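Local coordinates for periplasmic binding protein/LacI transcriptional regulator (Burkholderia graminis C4D1M, PDB 5HQJ) that binds a pentose, D-arabinose, in the cleft between its two lobes and probably delivers sugar to an ABC transporter, at residues V33-A38 with W62-N67; I90-P95 with V112-S117; A137-T142 with F215-V220; E141-A146 with E242-D247. One frame throughout, in Å; residues are numbered along the deposited sequence.

The four contacts fall into two pairs, one in each lobe of a periplasmic binding protein, with the arabinopyranose held between them. Contacts 1 and 2, with centres about 11 Å apart, lie in the parallel sheet of one lobe and touch directly: Lys36 O lies 2.8 Å from Asn93 ND2. Contacts 3 and 4, centres about 6 Å apart, share Glu141 and Thr142 of helix 132-146 and use neighbouring strands of the other sheet, where Gly216 N approaches Leu244 O to 2.7 Å. Neither contact of one pair touches a contact of the other; the nearest atoms, of contacts 2 and 4, are about 7 Å apart. The sugar joins all four, meeting Lys36, Asp116, Gln219 and Asp247.

Contact 1 of 4, residues V33-A38 with W62-N67; sequences VIPKVA and WVVPQN. With 64K (alpha-D-arabinopyranose), chain B.
Pro35 lies over one face of the Trp62 indole, where two neighbouring strands of the parallel sheet in a Rossmann-like periplasmic binding protein lobe run out into loops. Its CD sits 3.7 Å from the centroid of the six-membered ring, 13° off the normal, a CH-pi contact, while CG reaches CZ2 at 3.4 Å. Trp62 turns CG anti to its own backbone N (chi1 178°), and the broad indole leans back across the strand next door; Val33 CG1 adds to the packing at CZ3. A proline suits this place: its ring has little side-chain freedom to lose on packing, and its CH groups can rest on the indole face. The strands are tied by a nearly straight bond from Val63 N to Val33 O (3.0 Å, 168°). Pro65 also packs on Pro35, its CD against Pro35 O, and its CG meets Ile34 CG2.

Toward the loop ends the contact opens to solvent, though Val37 CG1 still packs on Pro65 CB at 3.8 Å. Ala38 is exposed, Gln66 is poorly ordered, and a water makes only weak bonds to Ala38 N and Pro65 O. Lys36 turns away from this packing, its chain extended beyond CG, to reach the sugar; Asn164 is its stronger polar partner, and the bond from Lys36 NZ to O1 of the arabinopyranose is weak, at 3.2 Å.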
loop_
_atom_site.group_PDB
_atom_site.type_symbol
_atom_site.label_atom_id
_atom_site.label_comp_id
_atom_site.label_asym_id
_atom_site.label_seq_id
_atom_site.Cartn_x
_atom_site.Cartn_y
_atom_site.Cartn_z
ATOM N N VAL A 33 12.576 -5.174 -9.667
ATOM C CA VAL A 33 11.487 -4.582 -8.904
ATOM C C VAL A 33 11.387 -5.233 -7.536
ATOM O O VAL A 33 11.419 -6.468 -7.419
ATOM C CB VAL A 33 10.156 -4.706 -9.655
ATOM C CG1 VAL A 33 9.083 -3.945 -8.917
ATOM C CG2 VAL A 33 10.277 -4.157 -11.057
ATOM N N ILE A 34 11.277 -4.393 -6.510
ATOM C CA ILE A 34 11.385 -4.808 -5.109
ATOM C C ILE A 34 10.125 -4.450 -4.363
ATOM O O ILE A 34 9.806 -3.247 -4.246
ATOM C CB ILE A 34 12.589 -4.098 -4.389
ATOM C CG1 ILE A 34 13.878 -4.310 -5.185
ATOM C CG2 ILE A 34 12.741 -4.579 -2.921
ATOM C CD1 ILE A 34 15.045 -3.445 -4.743
ATOM N N PRO A 35 9.395 -5.457 -3.865
ATOM C CA PRO A 35 8.279 -5.135 -2.977
ATOM C C PRO A 35 8.754 -4.855 -1.558
ATOM O O PRO A 35 9.955 -4.979 -1.292
ATOM C CB PRO A 35 7.434 -6.413 -3.025
ATOM C CG PRO A 35 8.465 -7.487 -3.138
ATOM C CD PRO A 35 9.459 -6.919 -4.118
ATOM N N LYS A 36 7.829 -4.532 -0.667
ATOM C CA LYS A 36 8.197 -4.353 0.740
ATOM C C LYS A 36 8.609 -5.708 1.318
ATOM O O LYS A 36 9.441 -5.774 2.221
ATOM C CB LYS A 36 7.043 -3.752 1.550
ATOM C CG LYS A 36 6.852 -2.210 1.373
ATOM C CD LYS A 36 5.724 -1.681 2.278
ATOM C CE LYS A 36 5.443 -0.186 2.074
ATOM N NZ LYS A 36 4.506 0.332 3.109
ATOM N N VAL A 37 7.996 -6.768 0.786
ATOM C CA VAL A 37 8.218 -8.151 1.227
ATOM C C VAL A 37 7.252 -9.022 0.445
ATOM O O VAL A 37 6.370 -8.499 -0.222
ATOM C CB VAL A 37 7.945 -8.388 2.731
ATOM C CG1 VAL A 37 9.231 -8.334 3.604
ATOM C CG2 VAL A 37 6.816 -7.468 3.256
ATOM N N ALA A 38 7.386 -10.341 0.559
ATOM C CA ALA A 38 6.426 -11.253 -0.049
ATOM C C ALA A 38 5.115 -11.261 0.701
ATOM O O ALA A 38 4.831 -12.202 1.438
ATOM C CB ALA A 38 6.977 -12.666 -0.087
ATOM N N TRP A 62 12.207 -9.997 -9.918
ATOM C CA TRP A 62 11.450 -9.650 -8.736
ATOM C C TRP A 62 12.273 -10.077 -7.526
ATOM O O TRP A 62 12.554 -11.264 -7.358
ATOM C CB TRP A 62 10.083 -10.348 -8.829
ATOM C CG TRP A 62 9.127 -10.187 -7.715
ATOM C CD1 TRP A 62 8.809 -11.112 -6.774
ATOM C CD2 TRP A 62 8.314 -9.047 -7.443
ATOM N NE1 TRP A 62 7.838 -10.628 -5.935
ATOM C CE2 TRP A 62 7.519 -9.355 -6.324
ATOM C CE3 TRP A 62 8.164 -7.789 -8.048
ATOM C CZ2 TRP A 62 6.625 -8.459 -5.778
ATOM C CZ3 TRP A 62 7.250 -6.898 -7.494
ATOM C CH2 TRP A 62 6.516 -7.227 -6.373
ATOM N N VAL A 63 12.695 -9.102 -6.727
ATOM C CA VAL A 63 13.596 -9.338 -5.599
ATOM C C VAL A 63 12.902 -9.041 -4.275
ATOM O O VAL A 63 12.565 -7.893 -3.961
ATOM C CB VAL A 63 14.863 -8.486 -5.733
ATOM C CG1 VAL A 63 15.910 -8.933 -4.721
ATOM C CG2 VAL A 63 15.406 -8.595 -7.158
ATOM N N VAL A 64 12.716 -10.080 -3.476
ATOM C CA VAL A 64 11.853 -9.982 -2.315
ATOM C C VAL A 64 12.603 -9.885 -0.979
ATOM O O VAL A 64 13.408 -10.764 -0.650
ATOM C CB VAL A 64 10.920 -11.193 -2.237
ATOM C CG1 VAL A 64 9.820 -10.897 -1.276
ATOM C CG2 VAL A 64 10.344 -11.548 -3.622
ATOM N N PRO A 65 12.328 -8.830 -0.191
ATOM C CA PRO A 65 12.858 -8.807 1.181
ATOM C C PRO A 65 12.273 -9.924 2.067
ATOM O O PRO A 65 11.202 -10.433 1.746
ATOM C CB PRO A 65 12.438 -7.425 1.698
ATOM C CG PRO A 65 12.217 -6.576 0.437
ATOM C CD PRO A 65 11.678 -7.557 -0.563
ATOM N N GLN A 66 12.957 -10.287 3.161
ATOM C CA GLN A 66 12.491 -11.358 4.054
ATOM C C GLN A 66 11.704 -10.792 5.232
ATOM O O GLN A 66 10.896 -11.496 5.854
ATOM C CB GLN A 66 13.662 -12.181 4.588
ATOM C CG GLN A 66 14.674 -12.588 3.537
ATOM C CD GLN A 66 15.669 -11.486 3.233
ATOM O OE1 GLN A 66 16.550 -11.195 4.045
ATOM N NE2 GLN A 66 15.531 -10.858 2.065
ATOM N N ASN A 67 11.957 -9.519 5.534
ATOM C CA ASN A 67 11.242 -8.808 6.582
ATOM C C ASN A 67 11.172 -7.327 6.239
ATOM O O ASN A 67 11.763 -6.886 5.251
ATOM C CB ASN A 67 11.919 -9.017 7.934
ATOM C CG ASN A 67 13.425 -8.869 7.860
ATOM O OD1 ASN A 67 13.951 -7.965 7.199
ATOM N ND2 ASN A 67 14.133 -9.760 8.544
HETATM O O2 64K B . -0.029 0.225 -0.299
HETATM C C2 64K B . 0.174 -0.724 0.802
HETATM C C3 64K B . -0.948 -1.711 0.753
HETATM O O3 64K B . -2.116 -1.093 1.248
HETATM C C4 64K B . -0.693 -2.915 1.652
HETATM O O4 64K B . -0.726 -2.563 3.047
HETATM C C5 64K B . 0.628 -3.473 1.369
HETATM O O5 64K B . 1.633 -2.475 1.675
HETATM C C1 64K B . 1.494 -1.422 0.632
HETATM O O1 64K B . 2.502 -0.503 0.808
HETATM O O HOH W 1 8.415 -11.692 3.373
#

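Contact 2 of 4, residues I90-P95 with V112-S117. With 64K (alpha-D-arabinopyranose), chain B.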
loop_
_atom_site.group_PDB
_atom_site.type_symbol
_atom_site.label_atom_id
_atom_site.label_comp_id
_atom_site.label_asym_id
_atom_site.label_seq_id
_atom_site.Cartn_x
_atom_site.Cartn_y
_atom_site.Cartn_z
ATOM N N ILE A 90 11.480 0.318 -6.451
ATOM C CA ILE A 90 11.321 -0.175 -5.102
ATOM C C ILE A 90 10.134 0.472 -4.387
ATOM O O ILE A 90 9.878 1.671 -4.498
ATOM C CB ILE A 90 12.633 0.041 -4.291
ATOM C CG1 ILE A 90 12.468 -0.497 -2.865
ATOM C CG2 ILE A 90 13.067 1.522 -4.310
ATOM C CD1 ILE A 90 13.719 -0.413 -1.992
ATOM N N SER A 91 9.389 -0.363 -3.677
ATOM C CA SER A 91 8.476 0.083 -2.627
ATOM C C SER A 91 9.192 0.023 -1.261
ATOM O O SER A 91 9.618 -1.057 -0.821
ATOM C CB SER A 91 7.230 -0.800 -2.613
ATOM O OG SER A 91 6.356 -0.394 -1.592
ATOM N N VAL A 92 9.308 1.169 -0.589
ATOM C CA VAL A 92 10.176 1.319 0.595
ATOM C C VAL A 92 9.459 1.128 1.930
ATOM O O VAL A 92 8.444 1.751 2.208
ATOM C CB VAL A 92 10.819 2.712 0.590
ATOM C CG1 VAL A 92 11.788 2.860 1.725
ATOM C CG2 VAL A 92 11.526 2.935 -0.727
ATOM N N ASN A 93 10.018 0.265 2.774
ATOM C CA ASN A 93 9.418 0.033 4.077
ATOM C C ASN A 93 9.621 1.206 5.031
ATOM O O ASN A 93 8.695 1.611 5.731
ATOM C CB ASN A 93 9.969 -1.247 4.696
ATOM C CG ASN A 93 9.156 -2.488 4.304
ATOM O OD1 ASN A 93 7.936 -2.560 4.527
ATOM N ND2 ASN A 93 9.826 -3.448 3.750
ATOM N N GLU A 94 10.826 1.754 5.015
ATOM C CA GLU A 94 11.177 2.898 5.856
ATOM C C GLU A 94 12.150 3.824 5.081
ATOM O O GLU A 94 13.233 3.399 4.683
ATOM C CB GLU A 94 11.773 2.400 7.179
ATOM C CG GLU A 94 11.803 3.445 8.309
ATOM C CD GLU A 94 12.826 4.513 8.042
ATOM O OE1 GLU A 94 12.503 5.703 8.244
ATOM O OE2 GLU A 94 13.941 4.147 7.607
ATOM N N PRO A 95 11.744 5.091 4.850
ATOM C CA PRO A 95 12.374 5.940 3.828
ATOM C C PRO A 95 13.810 6.343 4.129
ATOM O O PRO A 95 14.625 6.405 3.207
ATOM C CB PRO A 95 11.471 7.188 3.794
ATOM C CG PRO A 95 10.803 7.211 5.082
ATOM C CD PRO A 95 10.630 5.786 5.512
ATOM N N VAL A 112 16.674 4.888 -10.885
ATOM C CA VAL A 112 16.000 4.472 -9.677
ATOM C C VAL A 112 14.700 5.241 -9.528
ATOM O O VAL A 112 14.679 6.461 -9.649
ATOM C CB VAL A 112 16.890 4.684 -8.440
ATOM C CG1 VAL A 112 16.156 4.290 -7.179
ATOM C CG2 VAL A 112 18.182 3.868 -8.576
ATOM N N LEU A 113 13.627 4.514 -9.255
ATOM C CA LEU A 113 12.378 5.144 -8.911
ATOM C C LEU A 113 11.659 4.348 -7.837
ATOM O O LEU A 113 12.009 3.188 -7.538
ATOM C CB LEU A 113 11.497 5.300 -10.157
ATOM C CG LEU A 113 10.956 4.058 -10.891
ATOM C CD1 LEU A 113 9.737 3.442 -10.192
ATOM C CD2 LEU A 113 10.584 4.400 -12.349
ATOM N N THR A 114 10.656 4.978 -7.241
ATOM C CA THR A 114 9.832 4.299 -6.243
ATOM C C THR A 114 8.412 4.116 -6.729
ATOM O O THR A 114 7.983 4.811 -7.659
ATOM C CB THR A 114 9.835 5.071 -4.924
ATOM O OG1 THR A 114 9.403 6.423 -5.144
ATOM C CG2 THR A 114 11.239 5.073 -4.354
ATOM N N TYR A 115 7.719 3.156 -6.109
ATOM C CA TYR A 115 6.290 2.899 -6.381
ATOM C C TYR A 115 5.654 2.470 -5.058
ATOM O O TYR A 115 6.339 1.946 -4.176
ATOM C CB TYR A 115 6.097 1.849 -7.513
ATOM C CG TYR A 115 6.396 0.445 -7.079
ATOM C CD1 TYR A 115 7.717 0.011 -6.974
ATOM C CD2 TYR A 115 5.389 -0.422 -6.699
ATOM C CE1 TYR A 115 8.019 -1.251 -6.526
ATOM C CE2 TYR A 115 5.682 -1.705 -6.239
ATOM C CZ TYR A 115 7.008 -2.103 -6.159
ATOM O OH TYR A 115 7.343 -3.346 -5.702
ATOM N N ASP A 116 4.362 2.775 -4.915
ATOM C CA ASP A 116 3.541 2.381 -3.773
ATOM C C ASP A 116 3.875 3.110 -2.478
ATOM O O ASP A 116 2.992 3.720 -1.880
ATOM C CB ASP A 116 3.650 0.858 -3.561
ATOM C CG ASP A 116 2.932 0.407 -2.331
ATOM O OD1 ASP A 116 1.733 0.737 -2.169
ATOM O OD2 ASP A 116 3.594 -0.243 -1.519
ATOM N N SER A 117 5.133 2.986 -2.045
ATOM C CA SER A 117 5.620 3.640 -0.824
ATOM C C SER A 117 6.966 4.324 -1.092
ATOM O O SER A 117 7.998 3.702 -1.381
ATOM C CB SER A 117 5.747 2.661 0.349
ATOM O OG SER A 117 5.594 3.389 1.589
HETATM O O2 64K B . -0.029 0.225 -0.299
HETATM C C2 64K B . 0.174 -0.724 0.802
HETATM C C3 64K B . -0.948 -1.711 0.753
HETATM O O3 64K B . -2.116 -1.093 1.248
HETATM C C4 64K B . -0.693 -2.915 1.652
HETATM O O4 64K B . -0.726 -2.563 3.047
HETATM C C5 64K B . 0.628 -3.473 1.369
HETATM O O5 64K B . 1.633 -2.475 1.675
HETATM C C1 64K B . 1.494 -1.422 0.632
HETATM O O1 64K B . 2.502 -0.503 0.808
HETATM O O HOH W 2 7.797 4.448 2.994
#
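Ser91 OG donates a 2.8 Å hydrogen bond to Asp116 OD2, using the anti lone pair of that oxygen, and so steadies a carboxylate that holds the sugar. Asp116 takes one hydroxyl on each oxygen: O2 of the arabinopyranose donates to OD1 and O1 donates to OD2, each at 2.6 Å. An aspartate suits this place because its two acceptors can meet adjacent hydroxyls at once. A first torsion of 175° swings the carboxylate away from the backbone N, and it extends from the strand end into the cleft.

Behind this first shell, Ser91 also lays its CB over one face of the Tyr115 ring, 4.0 Å from the centroid, a CH-pi contact toward the rim. The small serine can therefore serve both neighbours, its hydroxyl meeting the acid and its methylene the ring. Farther out the backbones fix the register of two parallel strands: Ile90 N donates to Leu113 O, and Tyr115 N to Ile90 O. Beyond the strand ends, Val92 N gives a straighter bond to Ser117 O (3.0 Å, 170°), and a water donates to Val92 O while accepting from Ser117 OG. On the other face of the sheet, branched Ile90 and Thr114 bring their CG2 methyls together where Met102 of helix 99-106 packs on both.

Asp116 OD2 thus receives two short bonds, from serine and sugar. This pattern would be expected to stabilise the carboxylate as an anion and to fix its rotation, presenting both oxygens to the ligand.

Contact 3 of 4, residues A137-T142 with F215-V220; sequences ATMAET and FGVSQV. With 64K (alpha-D-arabinopyranose), chain B.
Met139 and Phe215 bring the middle of a helix up to the end of a strand, their CA atoms 7.9 Å apart. Residues 137-142 are helical throughout, whereas 215-216 finish a strand and 217-220 turn into the binding cleft. No hydrogen bond crosses; the contact is made by van der Waals packing of side chains on each other and on backbone carbonyls.

Phe215 points at the helix and presents the edge of its ring: CE2 lies 3.6 Å from Met139 O, which is near the ring plane, and 3.9 Å from Met139 CB. Met139, a selenomethionine, sends its long, flexible chain across to the strand. A bend at chi3 (101°) carries its CE to 3.7 Å from Gly216 O, while SE approaches Val217 CG1 at 4.3 Å. Farther along the same loop, Gln219 N donates to O4 of the arabinopyranose at 3.0 Å.

The result is helix 132-146 covering strand 211-216 within an alpha/beta lobe. Ile172 and Leu176 of helix 163-176 also pack on Phe215, while Met139 continues onto Leu244 and Phe246 of strand 242-246 and Met265 of strand 263-266.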
loop_
_atom_site.group_PDB
_atom_site.type_symbol
_atom_site.label_atom_id
_atom_site.label_comp_id
_atom_site.label_asym_id
_atom_site.label_seq_id
_atom_site.Cartn_x
_atom_site.Cartn_y
_atom_site.Cartn_z
ATOM N N ALA A 137 -8.129 11.025 3.553
ATOM C CA ALA A 137 -9.163 12.024 3.541
ATOM C C ALA A 137 -10.496 11.502 2.983
ATOM O O ALA A 137 -11.536 11.743 3.542
ATOM C CB ALA A 137 -8.664 13.255 2.722
ATOM N N THR A 138 -10.459 10.769 1.881
ATOM C CA THR A 138 -11.650 10.183 1.313
ATOM C C THR A 138 -12.322 9.169 2.240
ATOM O O THR A 138 -13.520 9.143 2.361
ATOM C CB THR A 138 -11.306 9.520 -0.024
ATOM O OG1 THR A 138 -10.873 10.529 -0.936
ATOM C CG2 THR A 138 -12.482 8.781 -0.640
HETATM N N MSE A 139 -11.542 8.323 2.881
HETATM C CA MSE A 139 -12.076 7.407 3.879
HETATM C C MSE A 139 -12.777 8.136 5.005
HETATM O O MSE A 139 -13.852 7.736 5.465
HETATM C CB MSE A 139 -10.938 6.565 4.438
HETATM C CG MSE A 139 -10.395 5.543 3.474
HETATM SE SE MSE A 139 -9.041 4.462 4.440
HETATM C CE MSE A 139 -10.017 2.840 4.867
ATOM N N ALA A 140 -12.183 9.230 5.449
ATOM C CA ALA A 140 -12.788 10.011 6.507
ATOM C C ALA A 140 -14.155 10.577 6.104
ATOM O O ALA A 140 -15.090 10.586 6.918
ATOM C CB ALA A 140 -11.848 11.138 6.947
ATOM N N GLU A 141 -14.262 11.076 4.869
ATOM C CA GLU A 141 -15.550 11.588 4.396
ATOM C C GLU A 141 -16.562 10.460 4.310
ATOM O O GLU A 141 -17.724 10.613 4.710
ATOM C CB GLU A 141 -15.399 12.255 3.037
ATOM C CG GLU A 141 -14.443 13.405 3.045
ATOM C CD GLU A 141 -13.887 13.758 1.670
ATOM O OE1 GLU A 141 -13.096 14.720 1.586
ATOM O OE2 GLU A 141 -14.221 13.075 0.680
ATOM N N THR A 142 -16.135 9.325 3.769
ATOM C CA THR A 142 -17.005 8.181 3.662
ATOM C C THR A 142 -17.530 7.783 5.052
ATOM O O THR A 142 -18.736 7.555 5.284
ATOM C CB THR A 142 -16.283 7.000 3.012
ATOM O OG1 THR A 142 -15.861 7.316 1.657
ATOM C CG2 THR A 142 -17.207 5.789 3.002
ATOM N N PHE A 215 -11.335 1.808 10.616
ATOM C CA PHE A 215 -10.559 1.968 9.379
ATOM C C PHE A 215 -9.385 0.998 9.358
ATOM O O PHE A 215 -8.575 1.003 10.317
ATOM C CB PHE A 215 -9.921 3.341 9.260
ATOM C CG PHE A 215 -10.850 4.516 9.305
ATOM C CD1 PHE A 215 -11.257 5.057 10.522
ATOM C CD2 PHE A 215 -11.230 5.189 8.133
ATOM C CE1 PHE A 215 -12.082 6.191 10.571
ATOM C CE2 PHE A 215 -12.042 6.294 8.198
ATOM C CZ PHE A 215 -12.453 6.807 9.406
ATOM N N GLY A 216 -9.239 0.232 8.287
ATOM C CA GLY A 216 -8.048 -0.565 8.083
ATOM C C GLY A 216 -7.274 0.086 6.955
ATOM O O GLY A 216 -7.768 0.127 5.831
ATOM N N VAL A 217 -6.119 0.684 7.249
ATOM C CA VAL A 217 -5.386 1.432 6.247
ATOM C C VAL A 217 -4.282 0.592 5.566
ATOM O O VAL A 217 -3.572 1.102 4.682
ATOM C CB VAL A 217 -4.750 2.724 6.821
ATOM C CG1 VAL A 217 -5.867 3.694 7.244
ATOM C CG2 VAL A 217 -3.684 2.443 7.943
ATOM N N SER A 218 -4.112 -0.661 5.996
ATOM C CA SER A 218 -3.175 -1.595 5.370
ATOM C C SER A 218 -3.916 -2.888 4.974
ATOM O O SER A 218 -5.052 -3.086 5.344
ATOM C CB SER A 218 -2.007 -1.892 6.300
ATOM O OG SER A 218 -2.432 -2.692 7.367
ATOM N N GLN A 219 -3.289 -3.750 4.184
ATOM C CA GLN A 219 -4.076 -4.812 3.558
ATOM C C GLN A 219 -4.622 -5.815 4.581
ATOM O O GLN A 219 -5.636 -6.422 4.302
ATOM C CB GLN A 219 -3.287 -5.549 2.451
ATOM C CG GLN A 219 -1.856 -5.916 2.757
ATOM C CD GLN A 219 -1.738 -6.793 3.967
ATOM O OE1 GLN A 219 -1.388 -6.334 5.049
ATOM N NE2 GLN A 219 -2.034 -8.067 3.796
ATOM N N VAL A 220 -4.006 -5.936 5.758
ATOM C CA VAL A 220 -4.486 -6.857 6.824
ATOM C C VAL A 220 -5.738 -6.405 7.628
ATOM O O VAL A 220 -6.397 -7.217 8.323
ATOM C CB VAL A 220 -3.363 -7.111 7.839
ATOM C CG1 VAL A 220 -3.269 -5.972 8.861
ATOM C CG2 VAL A 220 -3.558 -8.444 8.535
HETATM O O2 64K B . -0.029 0.225 -0.299
HETATM C C2 64K B . 0.174 -0.724 0.802
HETATM C C3 64K B . -0.948 -1.711 0.753
HETATM O O3 64K B . -2.116 -1.093 1.248
HETATM C C4 64K B . -0.693 -2.915 1.652
HETATM O O4 64K B . -0.726 -2.563 3.047
HETATM C C5 64K B . 0.628 -3.473 1.369
HETATM O O5 64K B . 1.633 -2.475 1.675
HETATM C C1 64K B . 1.494 -1.422 0.632
HETATM O O1 64K B . 2.502 -0.503 0.808
#

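Contact 4 of 4, residues E141-A146 with E242-D247. With 64K (alpha-D-arabinopyranose), chain B.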
loop_
_atom_site.group_PDB
_atom_site.type_symbol
_atom_site.label_atom_id
_atom_site.label_comp_id
_atom_site.label_asym_id
_atom_site.label_seq_id
_atom_site.Cartn_x
_atom_site.Cartn_y
_atom_site.Cartn_z
ATOM N N GLU A 141 -14.262 11.076 4.869
ATOM C CA GLU A 141 -15.550 11.588 4.396
ATOM C C GLU A 141 -16.562 10.460 4.310
ATOM O O GLU A 141 -17.724 10.613 4.710
ATOM C CB GLU A 141 -15.399 12.255 3.037
ATOM C CG GLU A 141 -14.443 13.405 3.045
ATOM C CD GLU A 141 -13.887 13.758 1.670
ATOM O OE1 GLU A 141 -13.096 14.720 1.586
ATOM O OE2 GLU A 141 -14.221 13.075 0.680
ATOM N N THR A 142 -16.135 9.325 3.769
ATOM C CA THR A 142 -17.005 8.181 3.662
ATOM C C THR A 142 -17.530 7.783 5.052
ATOM O O THR A 142 -18.736 7.555 5.284
ATOM C CB THR A 142 -16.283 7.000 3.012
ATOM O OG1 THR A 142 -15.861 7.316 1.657
ATOM C CG2 THR A 142 -17.207 5.789 3.002
HETATM N N MSE A 143 -16.615 7.668 6.018
HETATM C CA MSE A 143 -17.011 7.329 7.357
HETATM C C MSE A 143 -17.940 8.362 8.006
HETATM O O MSE A 143 -18.920 8.010 8.643
HETATM C CB MSE A 143 -15.753 7.139 8.226
HETATM C CG MSE A 143 -16.073 6.673 9.645
HETATM SE SE MSE A 143 -16.607 4.788 9.671
HETATM C CE MSE A 143 -14.893 3.882 9.403
ATOM N N GLY A 144 -17.613 9.642 7.851
ATOM C CA GLY A 144 -18.364 10.707 8.473
ATOM C C GLY A 144 -19.793 10.722 7.980
ATOM O O GLY A 144 -20.720 10.875 8.770
ATOM N N LYS A 145 -19.962 10.502 6.688
ATOM C CA LYS A 145 -21.293 10.420 6.087
ATOM C C LYS A 145 -22.013 9.175 6.619
ATOM O O LYS A 145 -23.152 9.244 7.119
ATOM C CB LYS A 145 -21.165 10.412 4.570
ATOM C CG LYS A 145 -22.463 10.467 3.797
ATOM C CD LYS A 145 -22.140 10.522 2.300
ATOM C CE LYS A 145 -23.351 10.826 1.433
ATOM N NZ LYS A 145 -24.446 9.834 1.596
ATOM N N ALA A 146 -21.322 8.041 6.610
ATOM C CA ALA A 146 -21.942 6.796 7.067
ATOM C C ALA A 146 -22.399 6.824 8.518
ATOM O O ALA A 146 -23.432 6.226 8.852
ATOM C CB ALA A 146 -20.989 5.633 6.851
ATOM N N GLU A 242 -19.340 0.320 11.113
ATOM C CA GLU A 242 -18.963 0.667 9.785
ATOM C C GLU A 242 -17.467 0.433 9.594
ATOM O O GLU A 242 -16.637 1.105 10.241
ATOM C CB GLU A 242 -19.324 2.130 9.539
ATOM C CG GLU A 242 -19.401 2.542 8.112
ATOM C CD GLU A 242 -20.648 2.017 7.394
ATOM O OE1 GLU A 242 -21.688 1.748 8.037
ATOM O OE2 GLU A 242 -20.573 1.896 6.165
ATOM N N VAL A 243 -17.135 -0.485 8.694
ATOM C CA VAL A 243 -15.768 -0.906 8.474
ATOM C C VAL A 243 -15.314 -0.538 7.066
ATOM O O VAL A 243 -15.893 -0.943 6.067
ATOM C CB VAL A 243 -15.600 -2.435 8.683
ATOM C CG1 VAL A 243 -14.142 -2.876 8.398
ATOM C CG2 VAL A 243 -16.063 -2.838 10.091
ATOM N N LEU A 244 -14.258 0.243 6.995
ATOM C CA LEU A 244 -13.631 0.638 5.737
ATOM C C LEU A 244 -12.214 0.084 5.709
ATOM O O LEU A 244 -11.468 0.222 6.683
ATOM C CB LEU A 244 -13.612 2.163 5.586
ATOM C CG LEU A 244 -14.957 2.877 5.652
ATOM C CD1 LEU A 244 -14.808 4.417 5.472
ATOM C CD2 LEU A 244 -15.889 2.349 4.543
ATOM N N ALA A 245 -11.844 -0.559 4.615
ATOM C CA ALA A 245 -10.591 -1.268 4.570
ATOM C C ALA A 245 -9.858 -0.898 3.298
ATOM O O ALA A 245 -10.426 -0.271 2.442
ATOM C CB ALA A 245 -10.819 -2.781 4.639
ATOM N N PHE A 246 -8.600 -1.297 3.231
ATOM C CA PHE A 246 -7.724 -1.056 2.091
ATOM C C PHE A 246 -7.422 -2.342 1.329
ATOM O O PHE A 246 -7.277 -3.431 1.910
ATOM C CB PHE A 246 -6.414 -0.404 2.566
ATOM C CG PHE A 246 -6.134 0.935 1.951
ATOM C CD1 PHE A 246 -5.322 1.039 0.845
ATOM C CD2 PHE A 246 -6.681 2.100 2.464
ATOM C CE1 PHE A 246 -5.078 2.272 0.274
ATOM C CE2 PHE A 246 -6.417 3.336 1.896
ATOM C CZ PHE A 246 -5.626 3.412 0.804
ATOM N N ASP A 247 -7.368 -2.185 0.006
ATOM C CA ASP A 247 -6.930 -3.201 -0.961
ATOM C C ASP A 247 -8.025 -4.233 -1.185
ATOM O O ASP A 247 -9.108 -4.145 -0.595
ATOM C CB ASP A 247 -5.619 -3.823 -0.518
ATOM C CG ASP A 247 -4.511 -2.781 -0.335
ATOM O OD1 ASP A 247 -4.434 -1.796 -1.134
ATOM O OD2 ASP A 247 -3.710 -2.901 0.618
HETATM O O2 64K B . -0.029 0.225 -0.299
HETATM C C2 64K B . 0.174 -0.724 0.802
HETATM C C3 64K B . -0.948 -1.711 0.753
HETATM O O3 64K B . -2.116 -1.093 1.248
HETATM C C4 64K B . -0.693 -2.915 1.652
HETATM O O4 64K B . -0.726 -2.563 3.047
HETATM C C5 64K B . 0.628 -3.473 1.369
HETATM O O5 64K B . 1.633 -2.475 1.675
HETATM C C1 64K B . 1.494 -1.422 0.632
HETATM O O1 64K B . 2.502 -0.503 0.808
#
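Met143 and Glu242 lie alongside each other, running in opposing senses, which brings the selenium of this selenomethionine 3.8 Å from Glu242 CB. Although Met143 starts out along the helix flank, its CG opposite the backbone N (chi1 -176°), bends at chi2 and chi3 fold its end back onto the strand. CE finishes 3.4 Å from Glu242 O and 3.9 Å from Leu244 CG, so a single flexible chain spans two residues of the strand.

Leu244 points at the helix and likewise runs counter to Met143. Its CD1 methyl meets Thr142 CG2 at 3.7 Å, the two side chains crossing obliquely, and also nears the backbone N of Met143. Leu244 thus touches two successive helix residues, Thr142 and Met143, while threonine turns its methyl to the strand.

At the end of the helix, where the contact is partly exposed, Glu242 bends at chi2 and lays its aliphatic part on Ala146, with Glu242 CG and CD both 3.7 Å from Ala146 CB. A small alanine lets the glutamate lie close; no hydrogen bond crosses this contact.

Helix 141-146 and strand 242-246 run almost antiparallel (169°), their axes 9.6 Å apart at closest approach. At the strand's other end Asp247 OD2 accepts a very short bond from O3 of the arabinopyranose. Strand 242-246 lies between strands 211-216 and 263-266, with Met139 and Ala135 of helix 132-146 continuing the cover over Phe246.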